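Long-range contact in putative fusidic acid resistance protein (PDB 2YB5), which probably confers fusidic acid resistance by binding elongation factor G and clearing it from the ribosome: residues K97-V102 against R130-Y135. Sequence-based numbering, arbitrary orientation.
Sequences KIFRKV and RKYIVY
Tyr132 OH and Arg130 NH1, on one side of strand 130-136, meet in a hydrogen bond of 3.1 Å, and Val102 lies against both polar tips. The guanidinium N-H gives the bond (N-H...O 154°), the phenol oxygen tilted slightly from the guanidinium plane. A bend at chi3 (-73°) in the otherwise extended Arg130 chain brings NH1 round to this oxygen, while its CG rests on a face of the Tyr132 ring, toward the rim. Val102 CG1 touches Tyr132 OH at 3.5 Å, and its CG2 meets Arg130 NH1; a short branched residue covers this end of the pair without competing for the bond.

The ring of the same Tyr132 makes a T-shaped stack with Phe99, planes at 71° and centroids 5.0 Å apart. Tyrosine suits the place, giving Phe99 a ring edge while its hydroxyl reaches Arg130. Its CD1 lies over the middle of the Phe99 ring and Ile98 CG2 over the opposite face, so the flat phenyl uses both faces between helix end and sheet. Farther along the strand, beta-branched Val134, well suited to extended backbone, puts CG2 at the Phe99 edge, 3.6 Å from CE2. Phe99 follows helix 92-98 and opens a type I turn, closed by Val102 N bonding to Phe99 O, that presents both apolar side chains to the strand.

Both segments fall within the C-terminal treble-clef zinc-finger family region. Alternation turns Arg130, Tyr132 and Val134 to this face of the antiparallel sheet, whereas Ile133 faces the other way, toward the zinc side. With no hydrogen bond crossing between the two segments, the helix end is held here by aromatic and aliphatic contacts, and the Arg130–Tyr132 bond supplies a polar partner for the phenol at their margin.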
# COMPACT_ATOMS: atom_id res chain seq x y z
N LYS A 97 20.18 -12.08 5.80
CA LYS A 97 20.75 -11.20 6.82
C LYS A 97 19.68 -10.53 7.68
O LYS A 97 19.81 -10.45 8.89
CB LYS A 97 21.63 -10.13 6.19
CG LYS A 97 22.22 -9.15 7.21
CD LYS A 97 23.48 -8.50 6.67
CE LYS A 97 24.21 -7.68 7.73
NZ LYS A 97 25.63 -7.44 7.31
N ILE A 98 18.64 -10.03 7.03
CA ILE A 98 17.50 -9.44 7.74
C ILE A 98 16.91 -10.45 8.73
O ILE A 98 16.62 -10.10 9.87
CB ILE A 98 16.42 -8.98 6.75
CG1 ILE A 98 16.92 -7.78 5.95
CG2 ILE A 98 15.10 -8.64 7.48
CD1 ILE A 98 16.09 -7.48 4.69
N PHE A 99 16.77 -11.70 8.29
CA PHE A 99 16.24 -12.76 9.15
C PHE A 99 17.34 -13.76 9.57
O PHE A 99 17.14 -14.98 9.54
CB PHE A 99 15.08 -13.46 8.45
CG PHE A 99 13.93 -12.54 8.16
CD1 PHE A 99 13.21 -11.96 9.20
CD2 PHE A 99 13.58 -12.23 6.86
CE1 PHE A 99 12.17 -11.11 8.94
CE2 PHE A 99 12.53 -11.36 6.60
CZ PHE A 99 11.82 -10.81 7.63
N ARG A 100 18.49 -13.20 9.98
CA ARG A 100 19.72 -13.94 10.32
C ARG A 100 19.50 -15.11 11.30
O ARG A 100 20.16 -16.14 11.19
CB ARG A 100 20.74 -12.95 10.92
CG ARG A 100 22.04 -13.55 11.45
CD ARG A 100 23.00 -13.94 10.35
NE ARG A 100 23.53 -12.75 9.67
CZ ARG A 100 24.59 -12.05 10.06
NH1 ARG A 100 25.29 -12.40 11.15
NH2 ARG A 100 24.97 -10.98 9.36
N LYS A 101 18.60 -14.93 12.26
CA LYS A 101 18.36 -15.96 13.28
C LYS A 101 17.48 -17.12 12.80
O LYS A 101 17.38 -18.14 13.49
CB LYS A 101 17.74 -15.34 14.54
CG LYS A 101 18.68 -14.41 15.30
CD LYS A 101 17.97 -13.86 16.53
CE LYS A 101 18.82 -12.86 17.30
NZ LYS A 101 18.10 -12.34 18.51
N VAL A 102 16.84 -16.96 11.64
CA VAL A 102 15.96 -17.99 11.10
C VAL A 102 16.80 -18.95 10.27
O VAL A 102 17.37 -18.58 9.24
CB VAL A 102 14.84 -17.36 10.24
CG1 VAL A 102 13.97 -18.44 9.58
CG2 VAL A 102 13.98 -16.44 11.09
N ARG A 130 3.57 -18.64 10.01
CA ARG A 130 4.34 -17.42 10.14
C ARG A 130 4.01 -16.47 8.98
O ARG A 130 3.64 -16.92 7.90
CB ARG A 130 5.82 -17.78 10.13
CG ARG A 130 6.78 -16.65 10.47
CD ARG A 130 8.20 -17.19 10.61
NE ARG A 130 8.39 -17.96 11.84
CZ ARG A 130 9.54 -18.48 12.25
NH1 ARG A 130 10.66 -18.32 11.54
NH2 ARG A 130 9.59 -19.16 13.38
N LYS A 131 4.12 -15.17 9.24
CA LYS A 131 4.19 -14.17 8.17
C LYS A 131 5.48 -13.39 8.34
O LYS A 131 5.86 -13.04 9.47
CB LYS A 131 2.98 -13.21 8.17
CG LYS A 131 3.04 -12.12 7.08
CD LYS A 131 1.99 -11.03 7.22
CE LYS A 131 0.55 -11.50 6.95
NZ LYS A 131 0.38 -11.92 5.53
N TYR A 132 6.14 -13.14 7.22
CA TYR A 132 7.31 -12.30 7.14
C TYR A 132 6.92 -11.01 6.44
O TYR A 132 6.14 -11.04 5.48
CB TYR A 132 8.37 -12.99 6.28
CG TYR A 132 8.97 -14.22 6.89
CD1 TYR A 132 10.06 -14.13 7.73
CD2 TYR A 132 8.46 -15.48 6.60
CE1 TYR A 132 10.63 -15.24 8.27
CE2 TYR A 132 9.03 -16.61 7.15
CZ TYR A 132 10.11 -16.48 7.99
OH TYR A 132 10.70 -17.58 8.56
N ILE A 133 7.46 -9.89 6.91
CA ILE A 133 7.19 -8.58 6.32
C ILE A 133 8.50 -7.84 6.11
O ILE A 133 9.25 -7.66 7.05
CB ILE A 133 6.24 -7.75 7.21
CG1 ILE A 133 4.81 -8.29 7.12
CG2 ILE A 133 6.29 -6.26 6.83
CD1 ILE A 133 3.91 -7.96 8.34
N VAL A 134 8.78 -7.43 4.87
CA VAL A 134 9.99 -6.69 4.53
C VAL A 134 9.57 -5.36 3.89
O VAL A 134 8.61 -5.30 3.13
CB VAL A 134 10.91 -7.50 3.58
CG1 VAL A 134 12.07 -6.66 3.05
CG2 VAL A 134 11.45 -8.75 4.32
N TYR A 135 10.31 -4.31 4.24
CA TYR A 135 10.05 -2.95 3.79
C TYR A 135 11.32 -2.10 3.89
O TYR A 135 12.34 -2.52 4.47
CB TYR A 135 8.93 -2.31 4.64
CG TYR A 135 9.27 -2.25 6.12
CD1 TYR A 135 9.94 -1.15 6.64
CD2 TYR A 135 8.94 -3.29 6.98
CE1 TYR A 135 10.26 -1.09 7.99
CE2 TYR A 135 9.28 -3.25 8.32
CZ TYR A 135 9.94 -2.13 8.82
OH TYR A 135 10.28 -2.04 10.13